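Local coordinates for protein endoglucanase E-5 (Thermobifida fusca, PDB 2CKS) that catalyses the endohydrolysis of (1->4)-beta-D-glucosidic linkages in cellulose, lichenin and cereal beta-D-glucans through its family 5 glycoside hydrolase catalytic domain, at residues I59-M64 / L133-N138; D69-N74 / V98-L103; D107-L112 / A152-P157; F118-A123 / R160-D165. One frame throughout, in Å; residues are numbered along the deposited sequence.

How the contacts relate
All four contacts belong to one (beta/alpha)8 barrel. Contact 1 crosses its interior about 5 Å from the centre of the chain and includes R61, which forms a salt bridge with the probable nucleophile E231. Contact 2 packs a side chain of strand 95-101 on the outer side of the barrel, with its centre about 11 Å from that of contact 1; the strand between the two strands of contact 1 joins them, E135 N lying 2.8 Å from V98 O in a probable hydrogen bond. Contacts 3 and 4, centres about 14 Å apart, both use helix 145-162, at different levels of the barrel wall. W100 CE3 packs 3.4 Å from F118 CD2, tying contact 2 to contact 4, and Y134 OH lies 3.0 Å from D163 OD2, linking contact 1 to the metal-binding turn.

Contact 1: I59-M64 / L133-N138; sequences IIRLSM and LYEIAN
R61 meets E135 side-on across the inside of the barrel, using NE and NH2 for one carboxylate oxygen each. The NE bond to OE2 of E135 is 2.8 Å long and practically straight, at 178°, and arrives on the syn side of that oxygen. The second, from R61 NH2 to E135 OE1, is longer at 3.2 Å and comes from above the carboxylate plane. The tilt of the two flat groups, whose planes stand 38° apart, is consistent with this asymmetry: both oxygens lie near the guanidinium plane, but the carboxylate is turned against it. Each chain reaches the meeting point nearly fully extended, R61 with CG anti to its N and E135 likewise.

The segments are strands 59-65 and 132-135, second and fourth in the eight-stranded parallel barrel of this family 5 catalytic domain. They are separated by strand 95-101, so R61 CA and E135 CA are 9.0 Å apart and the side chains must span the interior. NH2 of R61 also donates to N138 OD1 at 2.7 Å, with a more bent N-H...O angle of 130°; the amide is turned well away from the guanidinium plane, and the donor stands above its carbonyl plane. Three bonds in or near its plane thus restrain rotation of the guanidinium. Its remaining nitrogen, NH1, forms a salt bridge with E231, the probable nucleophile, while T230 OG1 gives E135 OE1 a second partner. Deeper along the strands, I59 CD1 and L133 CD1 make a looser apolar contact at 4.4 Å.

Contact 2: D69-N74 / V98-L103; sequences DGYETN and VDWHIL
W100 reaches Y71 with the far corner of its six-membered ring. From CB, which packs on F119, the side chain leaves with CG anti to the backbone N (chi1 -172°), carrying the indole away from its strand. Along the benzo side, CE3 runs against F118, and CZ2 on the other flank lies near the carbonyl oxygen of N111. The outermost atom, CH2, makes the contact: it stands 4.0 Å above the plane of the Y71 ring, displaced toward the rim, and is equally far, 4.1 Å, from Y71 CD2 and CE2.

A centroid separation of 5.2 Å and an interplanar angle of 65° identify an edge-to-face pair in which the indole supplies the edge and the phenol the face. Y71 presents that face from a short 3-10 turn, 71-73, whose start is held by G70 O: this oxygen accepts from both T73 N and T73 OG1, the hydroxyl at 2.7 Å.

The pair is buried on the outer side of the barrel. M64 of strand 59-65 touches both rings, as does R114 of helix 112-126, while T79 of helix 75-90 packs against Y71.

Contact 3: D107-L112 / A152-P157; sequences DPHYNL and AEEVIP
L112 and V155 meet methyl to methyl, CD1 against CG2, at 3.3 Å, shorter than two methyl carbons normally stand. The two side chains run antiparallel alongside one another. The other methyl of L112, CD2, is 3.4 Å from E154 OE2, so the leucine fork straddles a hydrophobic partner and a carboxylate oxygen. It also lies over one face of the H109 imidazole, near the rim of the ring.

E154 crosses both H109 and L112 at about a right angle. Its CG is anti to the carbonyl carbon (chi1 -65°) and the extended chain carries the carboxylate to the imidazole, where OE1 is 3.4 Å from H109 CD2 and OE2 is 3.5 Å from H109 NE2. Ring and carboxylate planes are inclined by 43°, and the approach is oblique.

The next shell fixes the segment 107-112. D107 OD1 accepts from H109 N at 2.9 Å, an Asx turn that opens the 3-10 segment 108-110, and L112 N bonds to H109 O as helix 112-126 begins. N111, just before that helix, is held by R114 and Q67 through its amide. On the other side, V155 and E154 stand on helix 145-162, whose Y151 packs against both P108 and L112. The contact therefore joins the loop after strand 95-101 to the helix after strand 132-135, on the barrel's outer layer.

Chemically, the apolar half is a methyl contact whose short spacing is doubtful in detail, whereas the polar half brings a carboxylate near an imidazole without a hydrogen bond, consistent with an electrostatic attraction if H109 is protonated.

Contact 4: F118-A123 / R160-D165; sequences FFAEIA and RQRDPD. With NA (sodium ion), chain H.
Two neighbouring helices of the barrel's outer layer, 112-126 and 145-162, come together here, beside a metal site formed where the second helix gives way to a turn. The close approach, A123 CA to D163 CA 5.6 Å, is consistent with the small alanine side chains on this face. The methyl of A123 touches the CB atoms of two successive residues, its CB being 3.9 Å from R162 CB and equally far from D163 CB.

One turn earlier, A120 meets the extended arm of R162. The A120 methyl lies over one face of the guanidinium, 3.6 Å above its plane and toward the rim, while R162 CD rests 3.4 Å from A120 O. The guanidinium's NH1 is turned back to V158 O of its own helix.

D163, with CG anti to the backbone N (chi1 -172°), directs its carboxylate past A123 to the metal. There OD2 accepts from Y134 OH on strand 132-135, leaving OD1 to coordinate. Beside D163 and D165, the backbone oxygens of A127 and K129 complete the protein's share of the sodium site; a zinc ion is also modelled on D163, D165 and A127. D165 OD1 is a looser, tentative ligand in the conformer described, whereas D163 OD1 binds the sodium ion at 2.5 Å.

Contact 1: I59-M64 / L133-N138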
# COMPACT_ATOMS: atom_id res chain seq x y z
N ILE A 59 9.13 3.05 -3.24
CA ILE A 59 7.74 2.93 -3.63
C ILE A 59 6.88 3.89 -2.81
O ILE A 59 7.19 4.19 -1.65
CB ILE A 59 7.32 1.44 -3.44
CG1 ILE A 59 5.92 1.14 -3.96
CG2 ILE A 59 7.45 1.01 -1.99
CD1 ILE A 59 5.70 -0.35 -4.21
N ILE A 60 5.83 4.38 -3.44
CA ILE A 60 4.83 5.22 -2.80
C ILE A 60 3.46 4.62 -3.09
O ILE A 60 3.16 4.25 -4.23
CB ILE A 60 4.90 6.70 -3.28
CG1 ILE A 60 3.91 7.57 -2.50
CG2 ILE A 60 4.66 6.83 -4.77
CD1 ILE A 60 4.09 9.04 -2.70
N ARG A 61 2.65 4.52 -2.06
CA ARG A 61 1.27 4.10 -2.21
C ARG A 61 0.39 5.33 -2.17
O ARG A 61 0.44 6.13 -1.23
CB ARG A 61 0.93 3.14 -1.09
CG ARG A 61 -0.52 2.71 -1.00
CD ARG A 61 -0.66 1.89 0.22
NE ARG A 61 -1.90 1.18 0.44
CZ ARG A 61 -2.67 1.33 1.51
NH1 ARG A 61 -2.44 2.27 2.42
NH2 ARG A 61 -3.71 0.55 1.66
N LEU A 62 -0.40 5.50 -3.23
CA LEU A 62 -1.32 6.63 -3.36
C LEU A 62 -2.71 6.22 -2.88
O LEU A 62 -3.42 5.49 -3.57
CB LEU A 62 -1.36 7.08 -4.83
CG LEU A 62 -0.01 7.42 -5.45
CD1 LEU A 62 -0.17 7.68 -6.94
CD2 LEU A 62 0.63 8.61 -4.77
N SER A 63 -3.08 6.67 -1.69
CA SER A 63 -4.29 6.21 -1.03
C SER A 63 -5.44 7.13 -1.36
O SER A 63 -5.47 8.28 -0.95
CB SER A 63 -4.08 6.12 0.48
OG SER A 63 -3.12 5.11 0.78
N MET A 64 -6.38 6.61 -2.13
CA MET A 64 -7.57 7.35 -2.53
C MET A 64 -8.80 6.73 -1.89
O MET A 64 -9.29 5.69 -2.34
CB MET A 64 -7.71 7.34 -4.05
CG MET A 64 -8.90 8.17 -4.57
SD MET A 64 -9.03 8.12 -6.35
CE MET A 64 -9.68 6.45 -6.57
N LEU A 133 1.65 -0.74 -9.64
CA LEU A 133 0.95 -1.88 -9.07
C LEU A 133 -0.45 -1.40 -8.66
O LEU A 133 -0.63 -0.25 -8.26
CB LEU A 133 1.68 -2.41 -7.84
CG LEU A 133 3.10 -2.95 -8.02
CD1 LEU A 133 4.12 -1.84 -8.08
CD2 LEU A 133 3.44 -3.93 -6.89
N TYR A 134 -1.44 -2.28 -8.76
CA TYR A 134 -2.84 -1.92 -8.53
C TYR A 134 -3.36 -2.60 -7.29
O TYR A 134 -3.37 -3.82 -7.22
CB TYR A 134 -3.69 -2.35 -9.73
CG TYR A 134 -3.29 -1.68 -11.01
CD1 TYR A 134 -3.88 -0.51 -11.40
CD2 TYR A 134 -2.29 -2.20 -11.82
CE1 TYR A 134 -3.52 0.12 -12.57
CE2 TYR A 134 -1.92 -1.57 -12.99
CZ TYR A 134 -2.54 -0.41 -13.36
OH TYR A 134 -2.18 0.23 -14.52
N GLU A 135 -3.80 -1.82 -6.31
CA GLU A 135 -4.35 -2.36 -5.06
C GLU A 135 -5.86 -2.16 -5.11
O GLU A 135 -6.35 -1.05 -4.93
CB GLU A 135 -3.72 -1.65 -3.86
CG GLU A 135 -4.24 -2.15 -2.51
CD GLU A 135 -3.50 -1.56 -1.32
OE1 GLU A 135 -3.74 -2.02 -0.19
OE2 GLU A 135 -2.65 -0.65 -1.52
N ILE A 136 -6.60 -3.24 -5.33
CA ILE A 136 -8.01 -3.13 -5.75
C ILE A 136 -9.04 -3.02 -4.62
O ILE A 136 -10.20 -2.71 -4.88
CB ILE A 136 -8.38 -4.27 -6.71
CG1 ILE A 136 -8.18 -5.63 -6.04
CG2 ILE A 136 -7.59 -4.15 -8.01
CD1 ILE A 136 -8.80 -6.78 -6.79
N ALA A 137 -8.62 -3.22 -3.37
CA ALA A 137 -9.52 -3.11 -2.22
C ALA A 137 -8.72 -3.06 -0.91
O ALA A 137 -8.45 -4.09 -0.30
CB ALA A 137 -10.49 -4.30 -2.19
N ASN A 138 -8.34 -1.85 -0.51
CA ASN A 138 -7.53 -1.60 0.69
C ASN A 138 -7.80 -2.52 1.89
O ASN A 138 -6.95 -3.35 2.24
CB ASN A 138 -7.70 -0.13 1.09
CG ASN A 138 -7.22 0.18 2.49
OD1 ASN A 138 -6.09 -0.13 2.84
ND2 ASN A 138 -8.11 0.76 3.31

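Contact 2: D69-N74 / V98-L103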
# COMPACT_ATOMS: atom_id res chain seq x y z
N ASP A 69 -15.57 11.61 1.88
CA ASP A 69 -15.28 12.80 1.08
C ASP A 69 -14.26 12.57 -0.03
O ASP A 69 -13.69 13.53 -0.57
CB ASP A 69 -14.85 13.97 1.98
CG ASP A 69 -15.94 14.37 2.96
OD1 ASP A 69 -15.63 14.54 4.15
OD2 ASP A 69 -17.13 14.54 2.61
N GLY A 70 -14.08 11.31 -0.41
CA GLY A 70 -13.13 10.92 -1.42
C GLY A 70 -13.72 10.86 -2.82
O GLY A 70 -14.54 11.68 -3.20
N TYR A 71 -13.28 9.86 -3.58
CA TYR A 71 -13.56 9.73 -5.00
C TYR A 71 -15.02 9.97 -5.38
O TYR A 71 -15.28 10.67 -6.36
CB TYR A 71 -13.10 8.35 -5.47
CG TYR A 71 -13.42 7.98 -6.90
CD1 TYR A 71 -12.49 8.17 -7.91
CD2 TYR A 71 -14.65 7.43 -7.23
CE1 TYR A 71 -12.79 7.81 -9.24
CE2 TYR A 71 -14.96 7.08 -8.54
CZ TYR A 71 -14.03 7.26 -9.53
OH TYR A 71 -14.36 6.90 -10.82
N GLU A 72 -15.96 9.42 -4.61
CA GLU A 72 -17.38 9.52 -4.97
C GLU A 72 -17.87 10.95 -5.09
O GLU A 72 -18.85 11.21 -5.80
CB GLU A 72 -18.24 8.73 -3.98
CG GLU A 72 -18.46 9.42 -2.65
CD GLU A 72 -19.27 8.58 -1.67
OE1 GLU A 72 -19.86 7.54 -2.09
OE2 GLU A 72 -19.32 8.96 -0.48
N THR A 73 -17.23 11.88 -4.38
CA THR A 73 -17.62 13.29 -4.41
C THR A 73 -17.19 14.03 -5.68
O THR A 73 -17.75 15.07 -6.00
CB THR A 73 -17.09 14.07 -3.17
OG1 THR A 73 -15.66 14.12 -3.19
CG2 THR A 73 -17.44 13.39 -1.88
N ASN A 74 -16.18 13.51 -6.39
CA ASN A 74 -15.69 14.13 -7.62
C ASN A 74 -14.83 13.14 -8.42
O ASN A 74 -13.61 13.30 -8.50
CB ASN A 74 -14.87 15.38 -7.29
CG ASN A 74 -14.43 16.15 -8.52
OD1 ASN A 74 -14.83 15.85 -9.65
ND2 ASN A 74 -13.57 17.14 -8.30
N VAL A 98 -1.41 2.07 -6.70
CA VAL A 98 -2.66 2.79 -6.81
C VAL A 98 -3.65 2.10 -5.88
O VAL A 98 -4.06 0.97 -6.13
CB VAL A 98 -3.17 2.77 -8.25
CG1 VAL A 98 -4.52 3.49 -8.36
CG2 VAL A 98 -2.12 3.40 -9.17
N ASP A 99 -3.99 2.79 -4.80
CA ASP A 99 -4.77 2.21 -3.71
C ASP A 99 -6.22 2.70 -3.73
O ASP A 99 -6.53 3.84 -3.41
CB ASP A 99 -4.10 2.52 -2.37
CG ASP A 99 -4.99 2.28 -1.18
OD1 ASP A 99 -4.78 2.97 -0.16
OD2 ASP A 99 -5.91 1.43 -1.16
N TRP A 100 -7.09 1.80 -4.16
CA TRP A 100 -8.54 1.95 -4.08
C TRP A 100 -8.94 1.75 -2.63
O TRP A 100 -9.14 0.63 -2.17
CB TRP A 100 -9.17 0.92 -5.02
CG TRP A 100 -10.64 1.07 -5.20
CD1 TRP A 100 -11.61 0.27 -4.68
CD2 TRP A 100 -11.30 2.06 -5.97
NE1 TRP A 100 -12.85 0.70 -5.09
CE2 TRP A 100 -12.68 1.81 -5.88
CE3 TRP A 100 -10.87 3.14 -6.74
CZ2 TRP A 100 -13.63 2.61 -6.52
CZ3 TRP A 100 -11.80 3.92 -7.38
CH2 TRP A 100 -13.16 3.66 -7.26
N HIS A 101 -9.02 2.85 -1.89
CA HIS A 101 -8.96 2.82 -0.43
C HIS A 101 -10.33 2.69 0.21
O HIS A 101 -10.82 3.60 0.87
CB HIS A 101 -8.20 4.03 0.11
CG HIS A 101 -7.70 3.86 1.50
ND1 HIS A 101 -6.47 3.30 1.79
CD2 HIS A 101 -8.26 4.17 2.69
CE1 HIS A 101 -6.29 3.28 3.10
NE2 HIS A 101 -7.36 3.81 3.67
N ILE A 102 -10.94 1.53 -0.01
CA ILE A 102 -12.20 1.21 0.63
C ILE A 102 -11.95 0.88 2.10
O ILE A 102 -10.88 0.37 2.46
CB ILE A 102 -12.94 0.06 -0.09
CG1 ILE A 102 -12.16 -1.26 -0.01
CG2 ILE A 102 -13.23 0.45 -1.53
CD1 ILE A 102 -12.81 -2.30 0.90
N LEU A 103 -12.93 1.22 2.93
CA LEU A 103 -12.84 1.00 4.37
C LEU A 103 -14.23 0.86 4.98
O LEU A 103 -14.54 -0.15 5.60
CB LEU A 103 -12.07 2.16 5.01
CG LEU A 103 -11.88 2.09 6.53
CD1 LEU A 103 -11.27 0.76 6.96
CD2 LEU A 103 -11.03 3.26 7.00

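Contact 3: D107-L112 / A152-P157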
# COMPACT_ATOMS: atom_id res chain seq x y z
N ASP A 107 -17.55 -3.87 2.48
CA ASP A 107 -17.71 -4.84 1.40
C ASP A 107 -17.20 -4.20 0.12
O ASP A 107 -17.77 -3.21 -0.34
CB ASP A 107 -19.19 -5.19 1.22
CG ASP A 107 -19.42 -6.24 0.14
OD1 ASP A 107 -18.48 -6.56 -0.63
OD2 ASP A 107 -20.53 -6.78 -0.03
N PRO A 108 -16.13 -4.74 -0.48
CA PRO A 108 -15.59 -4.12 -1.69
C PRO A 108 -16.62 -4.03 -2.82
O PRO A 108 -16.54 -3.13 -3.64
CB PRO A 108 -14.43 -5.04 -2.10
CG PRO A 108 -14.13 -5.87 -0.93
CD PRO A 108 -15.37 -5.94 -0.08
N HIS A 109 -17.59 -4.93 -2.85
CA HIS A 109 -18.59 -4.88 -3.91
C HIS A 109 -19.42 -3.58 -3.90
O HIS A 109 -19.92 -3.16 -4.95
CB HIS A 109 -19.52 -6.10 -3.86
CG HIS A 109 -20.09 -6.46 -5.19
ND1 HIS A 109 -21.02 -5.66 -5.84
CD2 HIS A 109 -19.88 -7.52 -6.00
CE1 HIS A 109 -21.34 -6.22 -6.99
NE2 HIS A 109 -20.67 -7.35 -7.11
N TYR A 110 -19.54 -2.94 -2.75
CA TYR A 110 -20.21 -1.64 -2.66
C TYR A 110 -19.65 -0.63 -3.67
O TYR A 110 -20.37 0.25 -4.16
CB TYR A 110 -20.08 -1.09 -1.24
CG TYR A 110 -20.87 0.15 -0.98
CD1 TYR A 110 -22.19 0.08 -0.55
CD2 TYR A 110 -20.32 1.41 -1.18
CE1 TYR A 110 -22.92 1.21 -0.31
CE2 TYR A 110 -21.05 2.56 -0.95
CZ TYR A 110 -22.35 2.46 -0.51
OH TYR A 110 -23.09 3.60 -0.29
N ASN A 111 -18.35 -0.74 -3.96
CA ASN A 111 -17.66 0.19 -4.85
C ASN A 111 -17.18 -0.45 -6.15
O ASN A 111 -16.35 0.12 -6.84
CB ASN A 111 -16.47 0.79 -4.10
CG ASN A 111 -16.91 1.82 -3.09
OD1 ASN A 111 -17.56 2.80 -3.44
ND2 ASN A 111 -16.60 1.58 -1.82
N LEU A 112 -17.74 -1.61 -6.51
CA LEU A 112 -17.28 -2.35 -7.68
C LEU A 112 -17.47 -1.60 -8.99
O LEU A 112 -16.57 -1.54 -9.81
CB LEU A 112 -17.99 -3.71 -7.77
CG LEU A 112 -17.68 -4.50 -9.05
CD1 LEU A 112 -16.21 -4.84 -9.13
CD2 LEU A 112 -18.52 -5.76 -9.12
N ALA A 152 -12.46 -9.80 -6.51
CA ALA A 152 -11.17 -9.70 -7.18
C ALA A 152 -11.29 -10.22 -8.60
O ALA A 152 -10.77 -9.64 -9.54
CB ALA A 152 -10.09 -10.47 -6.41
N GLU A 153 -12.05 -11.30 -8.77
CA GLU A 153 -12.20 -11.93 -10.07
C GLU A 153 -13.10 -11.13 -11.02
O GLU A 153 -13.09 -11.35 -12.23
CB GLU A 153 -12.65 -13.39 -9.87
CG GLU A 153 -11.51 -14.21 -9.25
CD GLU A 153 -11.88 -15.61 -8.81
OE1 GLU A 153 -10.94 -16.33 -8.40
OE2 GLU A 153 -13.07 -15.99 -8.86
N GLU A 154 -13.86 -10.18 -10.48
CA GLU A 154 -14.62 -9.21 -11.28
C GLU A 154 -13.76 -8.02 -11.74
O GLU A 154 -13.94 -7.52 -12.84
CB GLU A 154 -15.85 -8.70 -10.49
CG GLU A 154 -16.89 -9.78 -10.21
CD GLU A 154 -18.02 -9.34 -9.29
OE1 GLU A 154 -17.82 -9.25 -8.06
OE2 GLU A 154 -19.11 -9.09 -9.78
N VAL A 155 -12.83 -7.56 -10.90
CA VAL A 155 -12.03 -6.37 -11.21
C VAL A 155 -10.77 -6.71 -12.00
O VAL A 155 -10.38 -5.96 -12.89
CB VAL A 155 -11.64 -5.61 -9.92
CG1 VAL A 155 -10.77 -4.40 -10.23
CG2 VAL A 155 -12.89 -5.18 -9.19
N ILE A 156 -10.13 -7.82 -11.67
CA ILE A 156 -8.86 -8.19 -12.28
C ILE A 156 -8.92 -8.19 -13.82
O ILE A 156 -8.05 -7.62 -14.45
CB ILE A 156 -8.29 -9.52 -11.69
CG1 ILE A 156 -7.75 -9.25 -10.29
CG2 ILE A 156 -7.17 -10.10 -12.56
CD1 ILE A 156 -7.54 -10.49 -9.47
N PRO A 157 -9.93 -8.82 -14.43
CA PRO A 157 -10.02 -8.83 -15.89
C PRO A 157 -10.16 -7.45 -16.53
O PRO A 157 -9.71 -7.27 -17.65
CB PRO A 157 -11.27 -9.67 -16.18
CG PRO A 157 -11.54 -10.40 -14.97
CD PRO A 157 -11.00 -9.63 -13.82

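Contact 4: F118-A123 / R160-D165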
# COMPACT_ATOMS: atom_id res chain seq x y z
N PHE A 118 -12.79 3.39 -12.72
CA PHE A 118 -11.53 4.03 -12.35
C PHE A 118 -10.34 3.21 -12.86
O PHE A 118 -9.46 3.75 -13.51
CB PHE A 118 -11.45 4.22 -10.83
CG PHE A 118 -10.10 4.67 -10.33
CD1 PHE A 118 -9.69 5.98 -10.46
CD2 PHE A 118 -9.24 3.77 -9.71
CE1 PHE A 118 -8.43 6.38 -9.99
CE2 PHE A 118 -8.01 4.16 -9.24
CZ PHE A 118 -7.61 5.44 -9.38
N PHE A 119 -10.32 1.92 -12.55
CA PHE A 119 -9.19 1.08 -12.94
C PHE A 119 -9.08 0.90 -14.45
O PHE A 119 -7.98 0.83 -14.97
CB PHE A 119 -9.22 -0.26 -12.20
CG PHE A 119 -8.69 -0.19 -10.79
CD1 PHE A 119 -7.36 0.14 -10.55
CD2 PHE A 119 -9.52 -0.43 -9.70
CE1 PHE A 119 -6.88 0.23 -9.27
CE2 PHE A 119 -9.03 -0.36 -8.41
CZ PHE A 119 -7.71 -0.03 -8.20
N ALA A 120 -10.19 0.89 -15.17
CA ALA A 120 -10.13 0.86 -16.63
C ALA A 120 -9.39 2.08 -17.15
O ALA A 120 -8.54 1.98 -18.02
CB ALA A 120 -11.52 0.79 -17.22
N GLU A 121 -9.71 3.25 -16.60
CA GLU A 121 -9.05 4.48 -17.04
C GLU A 121 -7.56 4.48 -16.67
O GLU A 121 -6.70 4.83 -17.50
CB GLU A 121 -9.73 5.72 -16.47
CG GLU A 121 -8.97 6.98 -16.87
CD GLU A 121 -9.73 8.27 -16.70
OE1 GLU A 121 -9.06 9.33 -16.85
OE2 GLU A 121 -10.95 8.26 -16.43
N ILE A 122 -7.24 4.08 -15.45
CA ILE A 122 -5.87 4.09 -14.98
C ILE A 122 -5.04 3.09 -15.78
O ILE A 122 -3.96 3.41 -16.26
CB ILE A 122 -5.80 3.76 -13.48
CG1 ILE A 122 -6.49 4.84 -12.64
CG2 ILE A 122 -4.34 3.54 -13.04
CD1 ILE A 122 -5.89 6.23 -12.71
N ALA A 123 -5.55 1.87 -15.93
CA ALA A 123 -4.80 0.84 -16.64
C ALA A 123 -4.55 1.18 -18.10
O ALA A 123 -3.47 0.90 -18.62
CB ALA A 123 -5.51 -0.51 -16.52
N ARG A 160 -6.55 -6.32 -16.53
CA ARG A 160 -5.68 -7.18 -17.32
C ARG A 160 -5.98 -7.07 -18.81
O ARG A 160 -5.11 -7.30 -19.65
CB ARG A 160 -5.78 -8.63 -16.85
CG ARG A 160 -5.17 -8.87 -15.46
CD ARG A 160 -3.67 -8.99 -15.52
NE ARG A 160 -2.97 -8.82 -14.24
CZ ARG A 160 -2.73 -9.79 -13.37
NH1 ARG A 160 -3.19 -11.02 -13.55
NH2 ARG A 160 -2.04 -9.51 -12.28
N GLN A 161 -7.21 -6.69 -19.14
CA GLN A 161 -7.60 -6.45 -20.52
C GLN A 161 -6.79 -5.30 -21.12
O GLN A 161 -6.48 -5.30 -22.31
CB GLN A 161 -9.09 -6.12 -20.59
CG GLN A 161 -9.60 -5.72 -21.97
CD GLN A 161 -11.08 -5.45 -21.96
OE1 GLN A 161 -11.84 -6.11 -21.25
NE2 GLN A 161 -11.51 -4.47 -22.75
N ARG A 162 -6.46 -4.33 -20.28
CA ARG A 162 -5.78 -3.11 -20.70
C ARG A 162 -4.29 -3.09 -20.38
O ARG A 162 -3.50 -2.45 -21.08
CB ARG A 162 -6.46 -1.93 -20.02
CG ARG A 162 -7.86 -1.72 -20.49
CD ARG A 162 -8.77 -1.03 -19.52
NE ARG A 162 -10.06 -0.80 -20.16
CZ ARG A 162 -11.10 -1.62 -20.12
NH1 ARG A 162 -11.07 -2.76 -19.45
NH2 ARG A 162 -12.21 -1.29 -20.78
N ASP A 163 -3.91 -3.82 -19.34
CA ASP A 163 -2.56 -3.79 -18.83
C ASP A 163 -2.28 -5.19 -18.30
O ASP A 163 -2.38 -5.44 -17.11
CB ASP A 163 -2.48 -2.73 -17.73
CG ASP A 163 -1.08 -2.47 -17.26
OD1 ASP A 163 -0.10 -2.90 -17.92
OD2 ASP A 163 -0.86 -1.79 -16.22
N PRO A 164 -1.98 -6.12 -19.20
CA PRO A 164 -1.86 -7.54 -18.82
C PRO A 164 -0.70 -7.88 -17.88
O PRO A 164 -0.77 -8.90 -17.19
CB PRO A 164 -1.69 -8.25 -20.17
CG PRO A 164 -1.13 -7.22 -21.07
CD PRO A 164 -1.77 -5.93 -20.65
N ASP A 165 0.38 -7.10 -17.91
CA ASP A 165 1.65 -7.48 -17.27
C ASP A 165 1.95 -6.76 -15.96
O ASP A 165 3.11 -6.58 -15.57
CB ASP A 165 2.81 -7.25 -18.24
CG ASP A 165 2.92 -5.81 -18.70
OD1 ASP A 165 2.08 -4.95 -18.34
OD2 ASP A 165 3.84 -5.43 -19.46
NA NA H . 2.30 -2.14 -17.80
O HOH W 1 1.12 -0.28 -16.01
O HOH W 2 3.82 -3.02 -19.44
O HOH W 3 3.53 -3.44 -15.74
O HOH W 4 2.27 -3.23 -16.40